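Aminopeptidase (Aneurinibacillus sp. AM-1, PDB 5IB9) probably removes amino-terminal residues from peptides as a zinc-dependent exopeptidase of family M28 that carries a protease-associated domain. Local coordinates at residues E78-T86 and A166-G174; L113-G123 and Q137-N147. All blocks are in the same frame, centred on the assembly; numbering follows the deposited sequence.

Interaction 1: residues E78-T86 and A166-G174; sequences EKKEGEAFT and AVGITKQEG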
ATOM      1  N   GLU A  78     -12.740  -2.473  42.585  1.00 52.41           N
ATOM      2  CA  GLU A  78     -11.924  -1.247  42.578  1.00 53.41           C
ATOM      3  C   GLU A  78     -11.642  -0.766  41.140  1.00 53.41           C
ATOM      4  O   GLU A  78     -11.077  -1.521  40.331  1.00 52.34           O
ATOM      5  CB  GLU A  78     -10.577  -1.470  43.283  1.00 54.17           C
ATOM      6  CG  GLU A  78     -10.505  -2.628  44.314  1.00 58.80           C
ATOM      7  CD  GLU A  78      -9.051  -3.179  44.530  1.00 64.75           C
ATOM      8  OE1 GLU A  78      -8.669  -4.202  43.877  1.00 64.05           O
ATOM      9  OE2 GLU A  78      -8.293  -2.580  45.351  1.00 65.87           O
ATOM     10  N   LYS A  79     -12.007   0.481  40.817  1.00 53.07           N
ATOM     11  CA  LYS A  79     -11.695   1.047  39.483  1.00 52.82           C
ATOM     12  C   LYS A  79     -10.225   1.453  39.372  1.00 52.09           C
ATOM     13  O   LYS A  79      -9.622   1.869  40.354  1.00 51.22           O
ATOM     14  CB  LYS A  79     -12.655   2.193  39.119  1.00 53.36           C
ATOM     15  CG  LYS A  79     -14.104   1.689  38.919  1.00 55.75           C
ATOM     16  CD  LYS A  79     -15.123   2.824  38.871  1.00 60.72           C
ATOM     17  CE  LYS A  79     -16.410   2.454  39.641  1.00 63.38           C
ATOM     18  NZ  LYS A  79     -17.393   3.589  39.707  1.00 65.03           N
ATOM     19  N   LYS A  80      -9.638   1.277  38.190  1.00 51.36           N
ATOM     20  CA  LYS A  80      -8.205   1.519  37.985  1.00 51.44           C
ATOM     21  C   LYS A  80      -7.968   2.478  36.793  1.00 51.86           C
ATOM     22  O   LYS A  80      -8.834   2.625  35.921  1.00 51.39           O
ATOM     23  CB  LYS A  80      -7.462   0.180  37.777  1.00 51.21           C
ATOM     24  CG  LYS A  80      -6.874  -0.509  39.029  1.00 51.74           C
ATOM     25  CD  LYS A  80      -7.858  -0.535  40.221  1.00 53.66           C
ATOM     26  CE  LYS A  80      -7.453  -1.477  41.366  1.00 54.39           C
ATOM     27  NZ  LYS A  80      -6.010  -1.432  41.772  1.00 55.19           N
ATOM     28  N   GLU A  81      -6.797   3.120  36.777  1.00 52.66           N
ATOM     29  CA  GLU A  81      -6.409   4.083  35.724  1.00 53.45           C
ATOM     30  C   GLU A  81      -6.010   3.389  34.440  1.00 52.60           C
ATOM     31  O   GLU A  81      -4.910   2.815  34.363  1.00 53.19           O
ATOM     32  CB  GLU A  81      -5.183   4.885  36.153  1.00 54.04           C
ATOM     33  CG  GLU A  81      -5.409   6.346  36.444  1.00 58.19           C
ATOM     34  CD  GLU A  81      -4.101   7.052  36.789  1.00 63.52           C
ATOM     35  OE1 GLU A  81      -4.097   7.854  37.754  1.00 66.10           O
ATOM     36  OE2 GLU A  81      -3.073   6.790  36.109  1.00 64.99           O
ATOM     37  N   GLY A  82      -6.868   3.489  33.427  1.00 51.40           N
ATOM     38  CA  GLY A  82      -6.625   2.816  32.151  1.00 49.75           C
ATOM     39  C   GLY A  82      -6.515   3.698  30.908  1.00 47.96           C
ATOM     40  O   GLY A  82      -7.367   4.561  30.685  1.00 48.09           O
ATOM     41  N   GLU A  83      -5.482   3.439  30.098  1.00 46.63           N
ATOM     42  CA  GLU A  83      -5.282   4.089  28.780  1.00 45.37           C
ATOM     43  C   GLU A  83      -5.487   3.081  27.625  1.00 43.37           C
ATOM     44  O   GLU A  83      -4.628   2.189  27.439  1.00 42.49           O
ATOM     45  CB  GLU A  83      -3.840   4.667  28.675  1.00 45.91           C
ATOM     46  CG  GLU A  83      -3.481   5.793  29.700  1.00 50.54           C
ATOM     47  CD  GLU A  83      -4.174   7.133  29.394  1.00 56.76           C
ATOM     48  OE1 GLU A  83      -3.660   7.869  28.521  1.00 59.25           O
ATOM     49  OE2 GLU A  83      -5.219   7.456  30.028  1.00 58.32           O
ATOM     50  N   ALA A  84      -6.580   3.229  26.854  1.00 40.07           N
ATOM     51  CA  ALA A  84      -6.775   2.444  25.603  1.00 37.83           C
ATOM     52  C   ALA A  84      -5.623   2.623  24.621  1.00 36.19           C
ATOM     53  O   ALA A  84      -5.170   3.756  24.335  1.00 35.91           O
ATOM     54  CB  ALA A  84      -8.084   2.794  24.922  1.00 38.14           C
ATOM     55  N   PHE A  85      -5.156   1.520  24.058  1.00 33.30           N
ATOM     56  CA  PHE A  85      -4.128   1.605  23.054  1.00 32.02           C
ATOM     57  C   PHE A  85      -4.826   2.140  21.779  1.00 30.56           C
ATOM     58  O   PHE A  85      -6.030   1.901  21.579  1.00 29.28           O
ATOM     59  CB  PHE A  85      -3.505   0.227  22.768  1.00 31.36           C
ATOM     60  CG  PHE A  85      -2.437  -0.185  23.763  1.00 33.48           C
ATOM     61  CD1 PHE A  85      -2.785  -0.905  24.916  1.00 33.67           C
ATOM     62  CD2 PHE A  85      -1.085   0.114  23.552  1.00 34.05           C
ATOM     63  CE1 PHE A  85      -1.799  -1.289  25.840  1.00 33.12           C
ATOM     64  CE2 PHE A  85      -0.089  -0.261  24.485  1.00 36.73           C
ATOM     65  CZ  PHE A  85      -0.460  -0.979  25.631  1.00 35.20           C
ATOM     66  N   THR A  86      -4.078   2.873  20.937  1.00 31.06           N
ATOM     67  CA  THR A  86      -4.668   3.370  19.687  1.00 29.29           C
ATOM     68  C   THR A  86      -4.960   2.166  18.804  1.00 26.61           C
ATOM     69  O   THR A  86      -4.132   1.279  18.700  1.00 26.81           O
ATOM     70  CB  THR A  86      -3.684   4.311  18.961  1.00 31.00           C
ATOM     71  OG1 THR A  86      -3.447   5.447  19.790  1.00 34.94           O
ATOM     72  CG2 THR A  86      -4.302   4.796  17.639  1.00 33.73           C
ATOM     73  N   ALA A 166      -7.587  -3.502  24.292  1.00 23.69           N
ATOM     74  CA  ALA A 166      -6.286  -3.503  24.896  1.00 24.27           C
ATOM     75  C   ALA A 166      -6.131  -2.196  25.635  1.00 26.08           C
ATOM     76  O   ALA A 166      -6.372  -1.126  25.047  1.00 25.64           O
ATOM     77  CB  ALA A 166      -5.211  -3.639  23.815  1.00 24.92           C
ATOM     78  N   VAL A 167      -5.763  -2.267  26.923  1.00 26.14           N
ATOM     79  CA  VAL A 167      -5.587  -1.064  27.747  1.00 29.03           C
ATOM     80  C   VAL A 167      -4.286  -1.177  28.484  1.00 30.47           C
ATOM     81  O   VAL A 167      -3.856  -2.267  28.871  1.00 29.74           O
ATOM     82  CB  VAL A 167      -6.737  -0.849  28.739  1.00 28.08           C
ATOM     83  CG1 VAL A 167      -8.051  -0.827  28.035  1.00 29.84           C
ATOM     84  CG2 VAL A 167      -6.765  -1.987  29.792  1.00 31.44           C
ATOM     85  N   GLY A 168      -3.622  -0.036  28.660  1.00 32.53           N
ATOM     86  CA  GLY A 168      -2.287  -0.004  29.255  1.00 34.21           C
ATOM     87  C   GLY A 168      -2.426   0.558  30.659  1.00 36.53           C
ATOM     88  O   GLY A 168      -3.329   1.371  30.923  1.00 37.20           O
ATOM     89  N   ILE A 169      -1.581   0.062  31.569  1.00 37.65           N
ATOM     90  CA  ILE A 169      -1.608   0.461  32.985  1.00 38.21           C
ATOM     91  C   ILE A 169      -0.170   0.565  33.499  1.00 38.49           C
ATOM     92  O   ILE A 169       0.786   0.033  32.875  1.00 36.96           O
ATOM     93  CB  ILE A 169      -2.447  -0.516  33.877  1.00 37.43           C
ATOM     94  CG1 ILE A 169      -1.766  -1.885  34.001  1.00 37.35           C
ATOM     95  CG2 ILE A 169      -3.864  -0.649  33.348  1.00 39.82           C
ATOM     96  CD1 ILE A 169      -2.524  -2.823  35.033  1.00 32.42           C
ATOM     97  N   THR A 170      -0.029   1.242  34.654  1.00 42.33           N
ATOM     98  CA  THR A 170       1.287   1.565  35.249  1.00 45.31           C
ATOM     99  C   THR A 170       2.101   0.320  35.642  1.00 47.01           C
ATOM    100  O   THR A 170       1.519  -0.718  36.023  1.00 48.03           O
ATOM    101  CB  THR A 170       1.119   2.552  36.474  1.00 45.93           C
ATOM    102  OG1 THR A 170       0.289   1.969  37.480  1.00 46.93           O
ATOM    103  CG2 THR A 170       0.449   3.840  36.041  1.00 45.98           C
ATOM    104  N   LYS A 171       3.426   0.387  35.506  1.00 48.27           N
ATOM    105  CA  LYS A 171       4.295  -0.690  35.978  1.00 49.20           C
ATOM    106  C   LYS A 171       4.009  -1.001  37.456  1.00 50.12           C
ATOM    107  O   LYS A 171       4.034  -2.175  37.885  1.00 50.22           O
ATOM    108  CB  LYS A 171       5.771  -0.333  35.763  1.00 49.73           C
ATOM    109  CG  LYS A 171       6.732  -1.009  36.724  1.00 49.52           C
ATOM    110  CD  LYS A 171       8.019  -1.384  36.042  1.00 48.24           C
ATOM    111  CE  LYS A 171       9.096  -1.754  37.039  1.00 49.19           C
ATOM    112  NZ  LYS A 171      10.001  -2.781  36.418  1.00 51.25           N
ATOM    113  N   GLN A 172       3.722   0.038  38.238  1.00 50.66           N
ATOM    114  CA  GLN A 172       3.443  -0.191  39.654  1.00 51.50           C
ATOM    115  C   GLN A 172       2.182  -1.049  39.849  1.00 50.86           C
ATOM    116  O   GLN A 172       2.182  -1.996  40.645  1.00 50.59           O
ATOM    117  CB  GLN A 172       3.361   1.114  40.471  1.00 52.07           C
ATOM    118  CG  GLN A 172       1.938   1.657  40.656  1.00 54.90           C
ATOM    119  CD  GLN A 172       1.577   1.914  42.124  1.00 60.06           C
ATOM    120  OE1 GLN A 172       2.445   2.226  42.954  1.00 62.28           O
ATOM    121  NE2 GLN A 172       0.284   1.775  42.450  1.00 61.99           N
ATOM    122  N   GLU A 173       1.120  -0.706  39.127  1.00 50.06           N
ATOM    123  CA  GLU A 173      -0.187  -1.348  39.307  1.00 49.52           C
ATOM    124  C   GLU A 173      -0.194  -2.779  38.749  1.00 47.93           C
ATOM    125  O   GLU A 173      -0.839  -3.683  39.318  1.00 47.32           O
ATOM    126  CB  GLU A 173      -1.252  -0.514  38.626  1.00 50.55           C
ATOM    127  CG  GLU A 173      -2.667  -0.895  39.004  1.00 53.60           C
ATOM    128  CD  GLU A 173      -3.017  -0.511  40.429  1.00 57.72           C
ATOM    129  OE1 GLU A 173      -3.775  -1.288  41.063  1.00 59.48           O
ATOM    130  OE2 GLU A 173      -2.540   0.558  40.897  1.00 58.03           O
ATOM    131  N   GLY A 174       0.572  -2.974  37.675  1.00 45.44           N
ATOM    132  CA  GLY A 174       0.719  -4.260  36.989  1.00 43.61           C
ATOM    133  C   GLY A 174       1.635  -5.242  37.678  1.00 42.69           C
ATOM    134  O   GLY A 174       1.331  -6.449  37.749  1.00 39.92           O
TER
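The edge of the Phe85 ring faces Ala166 and the backbone N of Val167: Ala166 C and Val167 N lie in the ring plane, with Ala166 O nearby, while Phe85 CE1 comes obliquely to Gly168 N at 3.6 Å. Phe85 CD1 rests on the methyl of Ala166, CB, at 3.8 Å. Elsewhere Phe127 meets the ring with planes about 50° apart, and Ile144 and Leu152 touch it too, so an apolar aromatic suits this buried place. With CG anti to the carbonyl carbon (chi1 -82°), the ring is brought back against the neighbouring strand. Glycine suits position 168, because a beta carbon there would press tightly on Phe85 CE1.

The backbones pair antiparallel. Glu83 and Gly168 form a hydrogen-bonded pair: Glu83 N donates almost straight (177°) to Gly168 O at 3.1 Å, and Gly168 N returns a bond to Glu83 O at 2.7 Å. Glu83 O also receives a CA-H contact from Val167. Ala84 and Val167 make the non-hydrogen-bonded pair, and Phe85 N donates to Ala166 O at 3.1 Å. On the face with Ala84, Val167 reaches Val191 and Val193 of strand 187-210, as a beta-branched core residue can.

Past the strand, Thr170 is the N-cap of helix 171-182, its OG1 accepting from Glu173 N at 3.2 Å. Glu173 crosses Lys80 at about a right angle. Lys80, bent at chi2 and chi4, forms a salt bridge from NZ to Glu173 OE1, although the modelled separation is too short to be trusted. The chemistry is thus divided: directional backbone bonds and the buried ring fix the strand pairing, whereas the partly exposed charge pair probably adds an electrostatic link from Lys80 to the first turn of the helix.

Interaction 2: residues L113-G123 and Q137-N147; sequences LNGKIALIQRG and QGAKAVIIYNN
Gln121 lies over one face of the Tyr145 ring: its CA sits 3.8 Å from the ring centroid in a CH-pi contact, and CB reaches CZ. Chi1 of 64° puts the tyrosine CG between its own backbone N and carbonyl carbon, turning the ring across to strand 117-121, where Tyr145 CD2 also meets Leu119 CG at 3.8 Å. Replacing Tyr145 by alanine would probably leave Leu119 and the Gln121 backbone without their aromatic cover and open a gap on that face of the sheet, beneath helix 171-182.

Backbone polarity is largely met by the alternating bonds of a parallel pair: Ala118 and Ile120 each donate and accept across it, to Ala141 O and Ile143 O and from Ile143 N and Tyr145 N, and Arg122 N donates to Tyr145 O. Ala141 N is the exception, buried with no partner in the model. This pairing closes the beta-alpha-beta unit of strand 117-121, helix 127-136 and strand 141-145 in the protease-associated domain. Aliphatic residues suit the middle of the strands: Ile120 CD1 meets Val142 CG1 at 3.6 Å.

Before the strands, Gly138 ends the helix in a Schellman motif, and its O accepts from Gly115 N at 3.0 Å and, weakly, from Lys140 NZ. A beta carbon on Gly138 would clash with Asn114 CA. One water bridges Leu113 N and Gln137 O, 2.9 Å from each; another accepts from Lys140 NZ. Lys140 N donates to Lys116 O, and Lys116 NZ pairs with Glu96. At the other end, Asn146 OD1 takes Asn147 N at 2.7 Å plus a weak, bent bond from Arg122 NH2; Asn146 ND2 donates to Gly150 O.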
ATOM      1  N   LEU A 113      -7.061 -19.136  28.216  1.00 45.91           N
ATOM      2  CA  LEU A 113      -7.482 -17.740  28.086  1.00 42.10           C
ATOM      3  C   LEU A 113      -8.883 -17.562  27.579  1.00 39.91           C
ATOM      4  O   LEU A 113      -9.392 -16.453  27.597  1.00 37.45           O
ATOM      5  CB  LEU A 113      -6.520 -16.965  27.175  1.00 41.98           C
ATOM      6  CG  LEU A 113      -5.054 -16.922  27.587  1.00 40.87           C
ATOM      7  CD1 LEU A 113      -4.252 -16.076  26.639  1.00 42.00           C
ATOM      8  CD2 LEU A 113      -4.967 -16.338  28.961  1.00 43.00           C
ATOM      9  N   ASN A 114      -9.526 -18.644  27.125  1.00 38.48           N
ATOM     10  CA  ASN A 114     -10.789 -18.474  26.439  1.00 36.72           C
ATOM     11  C   ASN A 114     -11.824 -17.794  27.338  1.00 35.39           C
ATOM     12  O   ASN A 114     -12.160 -18.292  28.424  1.00 34.71           O
ATOM     13  CB  ASN A 114     -11.288 -19.821  25.853  1.00 38.37           C
ATOM     14  CG  ASN A 114     -12.715 -19.727  25.245  1.00 40.68           C
ATOM     15  OD1 ASN A 114     -13.007 -18.913  24.340  1.00 47.88           O
ATOM     16  ND2 ASN A 114     -13.617 -20.571  25.762  1.00 48.82           N
ATOM     17  N   GLY A 115     -12.294 -16.612  26.931  1.00 32.37           N
ATOM     18  CA  GLY A 115     -13.298 -15.919  27.727  1.00 31.56           C
ATOM     19  C   GLY A 115     -12.683 -15.033  28.808  1.00 30.32           C
ATOM     20  O   GLY A 115     -13.396 -14.271  29.451  1.00 32.13           O
ATOM     21  N   LYS A 116     -11.360 -15.051  28.918  1.00 27.97           N
ATOM     22  CA  LYS A 116     -10.672 -14.376  30.013  1.00 26.72           C
ATOM     23  C   LYS A 116      -9.907 -13.116  29.584  1.00 25.92           C
ATOM     24  O   LYS A 116      -9.907 -12.766  28.402  1.00 23.67           O
ATOM     25  CB  LYS A 116      -9.749 -15.402  30.632  1.00 26.88           C
ATOM     26  CG  LYS A 116     -10.581 -16.569  31.348  1.00 27.29           C
ATOM     27  CD  LYS A 116      -9.654 -17.679  31.849  1.00 32.30           C
ATOM     28  CE  LYS A 116     -10.483 -18.884  32.321  1.00 36.78           C
ATOM     29  NZ  LYS A 116     -11.653 -18.497  33.228  1.00 37.98           N
ATOM     30  N   ILE A 117      -9.273 -12.419  30.550  1.00 23.78           N
ATOM     31  CA  ILE A 117      -8.595 -11.154  30.227  1.00 21.14           C
ATOM     32  C   ILE A 117      -7.143 -11.444  30.456  1.00 20.62           C
ATOM     33  O   ILE A 117      -6.803 -12.007  31.512  1.00 19.46           O
ATOM     34  CB  ILE A 117      -9.066 -10.011  31.155  1.00 21.44           C
ATOM     35  CG1 ILE A 117     -10.534  -9.712  30.878  1.00 24.55           C
ATOM     36  CG2 ILE A 117      -8.248  -8.760  30.929  1.00 20.35           C
ATOM     37  CD1 ILE A 117     -11.160  -8.882  31.999  1.00 25.86           C
ATOM     38  N   ALA A 118      -6.250 -11.155  29.482  1.00 18.86           N
ATOM     39  CA  ALA A 118      -4.839 -11.419  29.675  1.00 18.93           C
ATOM     40  C   ALA A 118      -4.125 -10.241  30.312  1.00 21.40           C
ATOM     41  O   ALA A 118      -4.393  -9.129  29.939  1.00 20.10           O
ATOM     42  CB  ALA A 118      -4.185 -11.745  28.365  1.00 20.68           C
ATOM     43  N   LEU A 119      -3.260 -10.498  31.298  1.00 21.05           N
ATOM     44  CA  LEU A 119      -2.377  -9.483  31.859  1.00 23.03           C
ATOM     45  C   LEU A 119      -1.014  -9.752  31.290  1.00 25.68           C
ATOM     46  O   LEU A 119      -0.494 -10.870  31.398  1.00 24.25           O
ATOM     47  CB  LEU A 119      -2.293  -9.657  33.379  1.00 22.94           C
ATOM     48  CG  LEU A 119      -1.495  -8.537  34.089  1.00 23.25           C
ATOM     49  CD1 LEU A 119      -2.169  -7.142  34.132  1.00 24.49           C
ATOM     50  CD2 LEU A 119      -1.215  -9.003  35.543  1.00 22.81           C
ATOM     51  N   ILE A 120      -0.422  -8.713  30.679  1.00 26.28           N
ATOM     52  CA  ILE A 120       0.762  -8.933  29.892  1.00 27.67           C
ATOM     53  C   ILE A 120       1.674  -7.780  30.203  1.00 28.63           C
ATOM     54  O   ILE A 120       1.214  -6.611  30.315  1.00 28.81           O
ATOM     55  CB  ILE A 120       0.471  -8.846  28.367  1.00 27.91           C
ATOM     56  CG1 ILE A 120      -0.620  -9.831  27.927  1.00 28.14           C
ATOM     57  CG2 ILE A 120       1.763  -9.116  27.612  1.00 28.96           C
ATOM     58  CD1 ILE A 120      -0.917  -9.849  26.378  1.00 30.98           C
ATOM     59  N   GLN A 121       2.947  -8.140  30.357  1.00 31.14           N
ATOM     60  CA  GLN A 121       3.991  -7.222  30.743  1.00 33.70           C
ATOM     61  C   GLN A 121       4.580  -6.659  29.445  1.00 33.90           C
ATOM     62  O   GLN A 121       4.855  -7.420  28.502  1.00 32.09           O
ATOM     63  CB  GLN A 121       5.089  -7.963  31.506  1.00 34.28           C
ATOM     64  CG  GLN A 121       6.410  -7.208  31.557  1.00 37.27           C
ATOM     65  CD  GLN A 121       7.284  -7.607  32.746  1.00 38.50           C
ATOM     66  OE1 GLN A 121       7.395  -6.839  33.728  1.00 41.81           O
ATOM     67  NE2 GLN A 121       7.893  -8.791  32.665  1.00 37.34           N
ATOM     68  N   ARG A 122       4.761  -5.340  29.429  1.00 37.19           N
ATOM     69  CA  ARG A 122       5.445  -4.655  28.300  1.00 40.00           C
ATOM     70  C   ARG A 122       6.841  -5.226  28.127  1.00 41.57           C
ATOM     71  O   ARG A 122       7.556  -5.450  29.122  1.00 42.06           O
ATOM     72  CB  ARG A 122       5.538  -3.152  28.586  1.00 40.61           C
ATOM     73  CG  ARG A 122       6.286  -2.326  27.483  1.00 42.84           C
ATOM     74  CD  ARG A 122       6.030  -0.857  27.701  1.00 47.19           C
ATOM     75  NE  ARG A 122       6.867  -0.002  26.849  1.00 48.63           N
ATOM     76  CZ  ARG A 122       6.910   1.322  26.940  1.00 51.05           C
ATOM     77  NH1 ARG A 122       7.718   2.001  26.134  1.00 53.96           N
ATOM     78  NH2 ARG A 122       6.147   1.980  27.815  1.00 51.62           N
ATOM     79  N   GLY A 123       7.221  -5.462  26.875  1.00 42.72           N
ATOM     80  CA  GLY A 123       8.598  -5.764  26.536  1.00 44.19           C
ATOM     81  C   GLY A 123       8.765  -6.731  25.397  1.00 45.72           C
ATOM     82  O   GLY A 123       7.855  -7.509  25.077  1.00 46.43           O
ATOM     83  N   GLN A 137      -5.830 -17.111  21.485  1.00 40.18           N
ATOM     84  CA  GLN A 137      -6.146 -18.082  22.539  1.00 39.75           C
ATOM     85  C   GLN A 137      -7.509 -17.841  23.184  1.00 38.41           C
ATOM     86  O   GLN A 137      -7.912 -18.584  24.062  1.00 40.07           O
ATOM     87  CB  GLN A 137      -5.035 -18.139  23.582  1.00 39.99           C
ATOM     88  CG  GLN A 137      -3.688 -18.504  22.985  1.00 42.38           C
ATOM     89  CD  GLN A 137      -3.742 -19.873  22.307  1.00 50.51           C
ATOM     90  OE1 GLN A 137      -3.752 -20.910  22.987  1.00 53.07           O
ATOM     91  NE2 GLN A 137      -3.815 -19.887  20.970  1.00 48.74           N
ATOM     92  N   GLY A 138      -8.234 -16.831  22.722  1.00 36.21           N
ATOM     93  CA  GLY A 138      -9.600 -16.618  23.181  1.00 34.50           C
ATOM     94  C   GLY A 138      -9.772 -15.516  24.214  1.00 31.37           C
ATOM     95  O   GLY A 138     -10.864 -15.242  24.653  1.00 33.39           O
ATOM     96  N   ALA A 139      -8.681 -14.849  24.557  1.00 32.29           N
ATOM     97  CA  ALA A 139      -8.775 -13.669  25.427  1.00 30.11           C
ATOM     98  C   ALA A 139      -9.817 -12.709  24.885  1.00 29.58           C
ATOM     99  O   ALA A 139      -9.872 -12.464  23.690  1.00 30.64           O
ATOM    100  CB  ALA A 139      -7.437 -12.985  25.581  1.00 29.16           C
ATOM    101  N   LYS A 140     -10.646 -12.163  25.747  1.00 28.89           N
ATOM    102  CA  LYS A 140     -11.664 -11.163  25.339  1.00 28.57           C
ATOM    103  C   LYS A 140     -11.203  -9.711  25.530  1.00 26.71           C
ATOM    104  O   LYS A 140     -11.809  -8.750  24.983  1.00 25.76           O
ATOM    105  CB  LYS A 140     -12.983 -11.365  26.080  1.00 30.31           C
ATOM    106  CG  LYS A 140     -13.748 -12.678  25.791  1.00 34.92           C
ATOM    107  CD  LYS A 140     -13.528 -13.215  24.388  1.00 40.54           C
ATOM    108  CE  LYS A 140     -14.242 -14.584  24.154  1.00 44.47           C
ATOM    109  NZ  LYS A 140     -13.659 -15.427  23.017  1.00 48.22           N
ATOM    110  N   ALA A 141     -10.124  -9.547  26.288  1.00 25.10           N
ATOM    111  CA  ALA A 141      -9.470  -8.262  26.426  1.00 23.02           C
ATOM    112  C   ALA A 141      -8.069  -8.481  26.957  1.00 20.63           C
ATOM    113  O   ALA A 141      -7.738  -9.556  27.459  1.00 19.55           O
ATOM    114  CB  ALA A 141     -10.278  -7.332  27.351  1.00 23.98           C
ATOM    115  N   VAL A 142      -7.245  -7.459  26.856  1.00 19.11           N
ATOM    116  CA  VAL A 142      -5.824  -7.526  27.234  1.00 19.72           C
ATOM    117  C   VAL A 142      -5.506  -6.291  28.050  1.00 19.87           C
ATOM    118  O   VAL A 142      -5.939  -5.180  27.746  1.00 21.87           O
ATOM    119  CB  VAL A 142      -4.892  -7.596  26.005  1.00 20.05           C
ATOM    120  CG1 VAL A 142      -3.560  -7.389  26.405  1.00 22.78           C
ATOM    121  CG2 VAL A 142      -5.091  -8.943  25.284  1.00 20.36           C
ATOM    122  N   ILE A 143      -4.846  -6.508  29.195  1.00 21.76           N
ATOM    123  CA  ILE A 143      -4.298  -5.403  29.980  1.00 23.11           C
ATOM    124  C   ILE A 143      -2.785  -5.501  29.921  1.00 25.13           C
ATOM    125  O   ILE A 143      -2.158  -6.528  30.259  1.00 24.05           O
ATOM    126  CB  ILE A 143      -4.757  -5.438  31.443  1.00 22.61           C
ATOM    127  CG1 ILE A 143      -6.255  -5.233  31.556  1.00 23.44           C
ATOM    128  CG2 ILE A 143      -3.959  -4.411  32.302  1.00 23.27           C
ATOM    129  CD1 ILE A 143      -6.825  -5.758  32.920  1.00 20.76           C
ATOM    130  N   ILE A 144      -2.140  -4.448  29.376  1.00 26.06           N
ATOM    131  CA  ILE A 144      -0.720  -4.459  29.259  1.00 27.33           C
ATOM    132  C   ILE A 144      -0.162  -3.511  30.334  1.00 29.18           C
ATOM    133  O   ILE A 144      -0.706  -2.409  30.571  1.00 31.46           O
ATOM    134  CB  ILE A 144      -0.242  -4.043  27.816  1.00 27.08           C
ATOM    135  CG1 ILE A 144      -0.809  -5.003  26.769  1.00 29.43           C
ATOM    136  CG2 ILE A 144       1.267  -4.110  27.812  1.00 25.45           C
ATOM    137  CD1 ILE A 144      -0.541  -4.598  25.371  1.00 29.29           C
ATOM    138  N   TYR A 145       0.850  -3.962  31.061  1.00 31.72           N
ATOM    139  CA  TYR A 145       1.403  -3.099  32.098  1.00 33.02           C
ATOM    140  C   TYR A 145       2.843  -2.652  31.809  1.00 34.22           C
ATOM    141  O   TYR A 145       3.669  -3.386  31.188  1.00 33.67           O
ATOM    142  CB  TYR A 145       1.275  -3.699  33.506  1.00 32.66           C
ATOM    143  CG  TYR A 145       2.036  -4.971  33.787  1.00 34.09           C
ATOM    144  CD1 TYR A 145       3.239  -4.938  34.482  1.00 33.85           C
ATOM    145  CD2 TYR A 145       1.486  -6.240  33.483  1.00 35.80           C
ATOM    146  CE1 TYR A 145       3.925  -6.116  34.813  1.00 35.18           C
ATOM    147  CE2 TYR A 145       2.169  -7.445  33.795  1.00 32.12           C
ATOM    148  CZ  TYR A 145       3.379  -7.370  34.497  1.00 36.87           C
ATOM    149  OH  TYR A 145       4.104  -8.514  34.820  1.00 36.12           O
ATOM    150  N   ASN A 146       3.123  -1.436  32.266  1.00 38.74           N
ATOM    151  CA  ASN A 146       4.372  -0.731  31.888  1.00 42.86           C
ATOM    152  C   ASN A 146       5.659  -1.388  32.388  1.00 46.14           C
ATOM    153  O   ASN A 146       5.673  -2.154  33.389  1.00 46.43           O
ATOM    154  CB  ASN A 146       4.306   0.762  32.251  1.00 42.30           C
ATOM    155  CG  ASN A 146       5.042   1.645  31.244  1.00 42.84           C
ATOM    156  OD1 ASN A 146       5.792   1.155  30.376  1.00 41.41           O
ATOM    157  ND2 ASN A 146       4.849   2.949  31.383  1.00 45.08           N
ATOM    158  N   ASN A 147       6.715  -1.067  31.639  1.00 49.36           N
ATOM    159  CA  ASN A 147       8.071  -1.575  31.742  1.00 52.22           C
ATOM    160  C   ASN A 147       8.921  -0.636  32.548  1.00 53.63           C
ATOM    161  O   ASN A 147      10.086  -0.931  32.808  1.00 54.31           O
ATOM    162  CB  ASN A 147       8.697  -1.548  30.349  1.00 52.18           C
ATOM    163  CG  ASN A 147       9.336  -2.844  29.988  1.00 54.64           C
ATOM    164  OD1 ASN A 147       9.651  -3.085  28.827  1.00 56.21           O
ATOM    165  ND2 ASN A 147       9.491  -3.731  30.977  1.00 58.82           N
TER
HETATM  166  O   HOH W   1      -7.666 -20.845  25.917  1.00 52.75           O
HETATM  167  O   HOH W   2     -14.340 -17.589  21.480  1.00 57.94           O
HETATM  168  O   HOH W   3       6.870  -4.426  34.760  1.00 39.75           O

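Interaction 2 is nested within the chain loop that interaction 1 closes, and their centres lie 11 Å apart. Strand 141-145 is the shared neighbour: it pairs with 117-121 on one edge and with 165-169 on the other, where Ile169 N to Ile144 O and Ile144 N to Val167 O, each 2.8 Å, are probable hydrogen bonds. Side chains continue the join, with Ile169 CD1 on Ile143 CG2 at 3.5 Å. Neither contact supplies a zinc ligand, and neither touches the bound bestatin-type inhibitor: the side chains of Arg122 and Phe85 are about 9 Å and about 12 Å from it. At the start of segment 113-123, Asn114 packs on Asn114 of the second subunit.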